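Complement factor MASP-3 (Homo sapiens, PDB 3DEM) is a serine protease of the complement lectin pathway whose CUB1-EGF-CUB2 region interacts with mannan-binding lectin and ficolins. Local coordinates at residues V88-G92 with S93-I97; E198-E201 with G202-V205. All coordinates share one frame; numbering follows the deposited sequence.

Contact 1: residues V88-G92 with S93-I97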
loop_
_atom_site.group_PDB
_atom_site.type_symbol
_atom_site.label_atom_id
_atom_site.label_comp_id
_atom_site.label_asym_id
_atom_site.label_seq_id
_atom_site.Cartn_x
_atom_site.Cartn_y
_atom_site.Cartn_z
ATOM N N VAL A 88 1.310 14.138 7.197
ATOM C CA VAL A 88 2.289 14.854 6.395
ATOM C C VAL A 88 3.020 13.867 5.487
ATOM O O VAL A 88 3.672 12.934 5.959
ATOM C CB VAL A 88 3.313 15.602 7.275
ATOM C CG1 VAL A 88 4.319 16.343 6.403
ATOM C CG2 VAL A 88 2.599 16.560 8.226
ATOM N N LEU A 89 2.905 14.078 4.182
ATOM C CA LEU A 89 3.503 13.177 3.206
ATOM C C LEU A 89 4.697 13.847 2.537
ATOM O O LEU A 89 4.584 14.966 2.034
ATOM C CB LEU A 89 2.462 12.777 2.160
ATOM C CG LEU A 89 2.816 11.680 1.151
ATOM C CD1 LEU A 89 2.987 10.333 1.834
ATOM C CD2 LEU A 89 1.747 11.589 0.058
ATOM N N SER A 90 5.843 13.171 2.543
ATOM C CA SER A 90 7.025 13.682 1.855
ATOM C C SER A 90 6.896 13.442 0.354
ATOM O O SER A 90 6.310 12.443 -0.060
ATOM C CB SER A 90 8.298 13.014 2.381
ATOM O OG SER A 90 8.366 11.653 1.989
ATOM N N PRO A 91 7.436 14.365 -0.462
ATOM C CA PRO A 91 7.395 14.237 -1.921
ATOM C C PRO A 91 8.264 13.085 -2.410
ATOM O O PRO A 91 7.929 12.427 -3.395
ATOM C CB PRO A 91 7.971 15.572 -2.416
ATOM C CG PRO A 91 7.961 16.482 -1.227
ATOM C CD PRO A 91 8.115 15.599 -0.038
ATOM N N GLY A 92 9.374 12.846 -1.719
ATOM C CA GLY A 92 10.298 11.782 -2.093
ATOM C C GLY A 92 10.578 10.830 -0.946
ATOM O O GLY A 92 9.731 10.610 -0.081
ATOM N N SER A 93 11.779 10.269 -0.927
ATOM C CA SER A 93 12.110 9.234 0.042
ATOM C C SER A 93 12.893 9.751 1.250
ATOM O O SER A 93 13.551 8.975 1.945
ATOM C CB SER A 93 12.878 8.100 -0.642
ATOM O OG SER A 93 14.157 8.529 -1.067
ATOM N N PHE A 94 12.812 11.054 1.508
ATOM C CA PHE A 94 13.529 11.648 2.634
ATOM C C PHE A 94 12.676 12.639 3.422
ATOM O O PHE A 94 11.937 13.438 2.843
ATOM C CB PHE A 94 14.820 12.327 2.158
ATOM C CG PHE A 94 15.531 13.101 3.235
ATOM C CD1 PHE A 94 16.306 12.447 4.176
ATOM C CD2 PHE A 94 15.424 14.482 3.304
ATOM C CE1 PHE A 94 16.965 13.155 5.169
ATOM C CE2 PHE A 94 16.074 15.194 4.292
ATOM C CZ PHE A 94 16.846 14.531 5.227
ATOM N N MET A 95 12.800 12.590 4.745
ATOM C CA MET A 95 12.106 13.531 5.610
ATOM C C MET A 95 12.955 13.881 6.824
ATOM O O MET A 95 13.480 13.000 7.500
ATOM C CB MET A 95 10.755 12.964 6.051
ATOM C CG MET A 95 9.918 13.924 6.886
ATOM S SD MET A 95 8.402 13.150 7.477
ATOM C CE MET A 95 7.349 13.301 6.030
ATOM N N SER A 96 13.096 15.174 7.091
ATOM C CA SER A 96 13.828 15.629 8.263
ATOM C C SER A 96 12.865 16.316 9.221
ATOM O O SER A 96 12.013 17.104 8.804
ATOM C CB SER A 96 14.960 16.580 7.856
ATOM O OG SER A 96 15.782 16.903 8.965
ATOM N N ILE A 97 12.993 15.996 10.502
ATOM C CA ILE A 97 12.122 16.543 11.532
ATOM C C ILE A 97 12.965 17.183 12.624
ATOM O O ILE A 97 13.868 16.546 13.168
ATOM C CB ILE A 97 11.243 15.439 12.165
ATOM C CG1 ILE A 97 10.355 14.781 11.104
ATOM C CG2 ILE A 97 10.387 15.999 13.301
ATOM C CD1 ILE A 97 9.694 13.510 11.576
#
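Met95 reaches back over the bend to Val88 and Ser90 chiefly with its terminal methyl CE. CG stands anti to the backbone N (chi1 -176°) and the next torsion is extended as well, but the chain then bends at chi3 (-81°), which turns CE toward the preceding strand. There CE lies 3.7 Å from Val88 O and 3.8 Å from Ser90 CB, while Val88 CG1 is a looser apolar neighbour at 4.3 Å. Ser90 is buried; its CB also meets Phe94 O at 3.7 Å, while Ser90 OG donates to Gly92 O at 2.7 Å. That bond leaves the carbonyl plane by 32° and ties Ser90 to Gly92 just ahead of the turn into Ser93. Ser90 OG is also hydrogen-bonded to Ile39 N, so the hydroxyl is held from outside the bend too. The chain here passes from strand 88-89 of one antiparallel sheet to strand 94-101 of the other sheet of the CUB domain. The Met95 side chain packs against both sheets, touching Ile39 and Leu41 of strand 37-47 and Val61 of strand 58-62, and its backbone pairs with Ile31 of strand 25-32.

Contact 2: residues E198-E201 with G202-V205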
loop_
_atom_site.group_PDB
_atom_site.type_symbol
_atom_site.label_atom_id
_atom_site.label_comp_id
_atom_site.label_asym_id
_atom_site.label_seq_id
_atom_site.Cartn_x
_atom_site.Cartn_y
_atom_site.Cartn_z
ATOM N N GLU A 198 8.005 -9.222 -54.599
ATOM C CA GLU A 198 8.817 -10.011 -55.516
ATOM C C GLU A 198 7.956 -10.564 -56.636
ATOM O O GLU A 198 7.168 -11.478 -56.414
ATOM C CB GLU A 198 9.465 -11.183 -54.780
ATOM C CG GLU A 198 10.543 -10.792 -53.799
ATOM C CD GLU A 198 11.929 -11.155 -54.285
ATOM O OE1 GLU A 198 12.065 -11.469 -55.498
ATOM O OE2 GLU A 198 12.871 -11.135 -53.451
ATOM N N LEU A 199 8.107 -10.015 -57.835
ATOM C CA LEU A 199 7.416 -10.555 -59.003
ATOM C C LEU A 199 8.395 -11.260 -59.924
ATOM O O LEU A 199 9.607 -11.172 -59.743
ATOM C CB LEU A 199 6.712 -9.447 -59.779
ATOM C CG LEU A 199 5.900 -8.445 -58.963
ATOM C CD1 LEU A 199 5.412 -7.343 -59.880
ATOM C CD2 LEU A 199 4.734 -9.121 -58.251
ATOM N N GLU A 200 7.853 -11.948 -60.923
ATOM C CA GLU A 200 8.655 -12.638 -61.920
ATOM C C GLU A 200 9.425 -11.643 -62.789
ATOM O O GLU A 200 9.031 -10.484 -62.929
ATOM C CB GLU A 200 7.753 -13.520 -62.787
ATOM C CG GLU A 200 8.430 -14.133 -63.995
ATOM C CD GLU A 200 7.435 -14.739 -64.973
ATOM O OE1 GLU A 200 6.218 -14.714 -64.678
ATOM O OE2 GLU A 200 7.869 -15.237 -66.034
ATOM N N GLU A 201 10.528 -12.112 -63.361
ATOM C CA GLU A 201 11.356 -11.309 -64.251
ATOM C C GLU A 201 10.526 -10.680 -65.365
ATOM O O GLU A 201 9.748 -11.364 -66.032
ATOM C CB GLU A 201 12.458 -12.184 -64.859
ATOM C CG GLU A 201 13.502 -11.428 -65.680
ATOM C CD GLU A 201 14.363 -10.506 -64.826
ATOM O OE1 GLU A 201 13.953 -10.173 -63.688
ATOM O OE2 GLU A 201 15.452 -10.114 -65.297
ATOM N N GLY A 202 10.694 -9.376 -65.567
ATOM C CA GLY A 202 10.014 -8.690 -66.658
ATOM C C GLY A 202 8.788 -7.900 -66.241
ATOM O O GLY A 202 8.222 -7.156 -67.043
ATOM N N PHE A 203 8.367 -8.068 -64.991
ATOM C CA PHE A 203 7.294 -7.249 -64.434
ATOM C C PHE A 203 7.892 -6.010 -63.799
ATOM O O PHE A 203 8.982 -6.061 -63.244
ATOM C CB PHE A 203 6.485 -8.024 -63.395
ATOM C CG PHE A 203 5.540 -9.026 -63.988
ATOM C CD1 PHE A 203 4.480 -8.613 -64.772
ATOM C CD2 PHE A 203 5.709 -10.379 -63.759
ATOM C CE1 PHE A 203 3.610 -9.534 -65.326
ATOM C CE2 PHE A 203 4.839 -11.308 -64.310
ATOM C CZ PHE A 203 3.790 -10.883 -65.093
ATOM N N MET A 204 7.181 -4.896 -63.890
ATOM C CA MET A 204 7.650 -3.644 -63.316
ATOM C C MET A 204 6.621 -3.117 -62.331
ATOM O O MET A 204 5.448 -2.959 -62.668
ATOM C CB MET A 204 7.933 -2.624 -64.419
ATOM C CG MET A 204 9.194 -2.935 -65.230
ATOM S SD MET A 204 9.366 -1.875 -66.676
ATOM C CE MET A 204 8.323 -0.494 -66.194
ATOM N N VAL A 205 7.066 -2.847 -61.109
ATOM C CA VAL A 205 6.156 -2.509 -60.030
ATOM C C VAL A 205 5.863 -1.020 -59.968
ATOM O O VAL A 205 6.775 -0.201 -59.878
ATOM C CB VAL A 205 6.713 -2.960 -58.666
ATOM C CG1 VAL A 205 5.740 -2.598 -57.540
ATOM C CG2 VAL A 205 6.996 -4.450 -58.682
#
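Leu199, Phe203 and Val205 form an apolar cluster where the chain enters and leaves a tight turn. The Leu199 branch CD1 does most of the touching: it lies 3.5 Å from Val205 CG2 and 3.7 Å from Phe203 CB, so one methyl sits against both residues. Leu199 CG is anti to the carbonyl carbon, which brings CD1 against Phe203 CB and Val205 CG2. The side chains of Leu199 and Phe203 cross at about a right angle, and the leucine meets the phenylalanine mainly at its CB.

Around the ring the contacts are of another kind. Glu200 CB lies in the ring plane at its edge, 3.9 Å from Phe203 CD2. Beyond CG the Glu200 chain is extended, bringing OE1 to 3.7 Å from Phe203 CE2, with carboxylate and ring planes 75° apart. Glu200 O also approaches the edge, 3.4 Å from Phe203 CD2.

The same carbonyl oxygen accepts the one hydrogen bond of the contact, from Phe203 N at 3.2 Å and 161°. Glu200 O thus accepts from the backbone N and also lies near the ring edge of the same residue.

Gly202 has a positive phi (101°), a conformation that glycine takes readily. Outside the turn, Leu199 and Phe203 both touch Ala277 of strand 272-277, and Val205 touches Tyr275 on that strand.

The bond from Phe203 N to Glu200 O closes a beta turn, and the backbone torsions of its two middle residues, extended at Glu201 and left-handed at Gly202, make it type II. It connects strand 192-198 of one antiparallel sheet to strand 205-209 of the other, and so is a sheet-to-sheet connection of the second CUB domain's beta-sandwich.

Overall arrangement
Contacts 1 and 2 belong to different CUB domains, on opposite sides of the chain's centre, with nearest atoms about 56 Å apart and no touch between them. Each is nevertheless a bend leading from one antiparallel sheet to the other. Both are partly buried, but contact 1 has a single exposed residue among seven that touch, whereas contact 2 has three among six, its centre about 48 Å from the chain's centre against about 21 Å for that of contact 1. Their chemistry differs accordingly: Met95 CE and Ser90 CB carry contact 1, the Ser90 hydroxyl bonding within 88-92 and to a neighbouring strand, whereas 198-205 combines a backbone-bonded beta turn with exposed acidic side chains and buried leucine and valine.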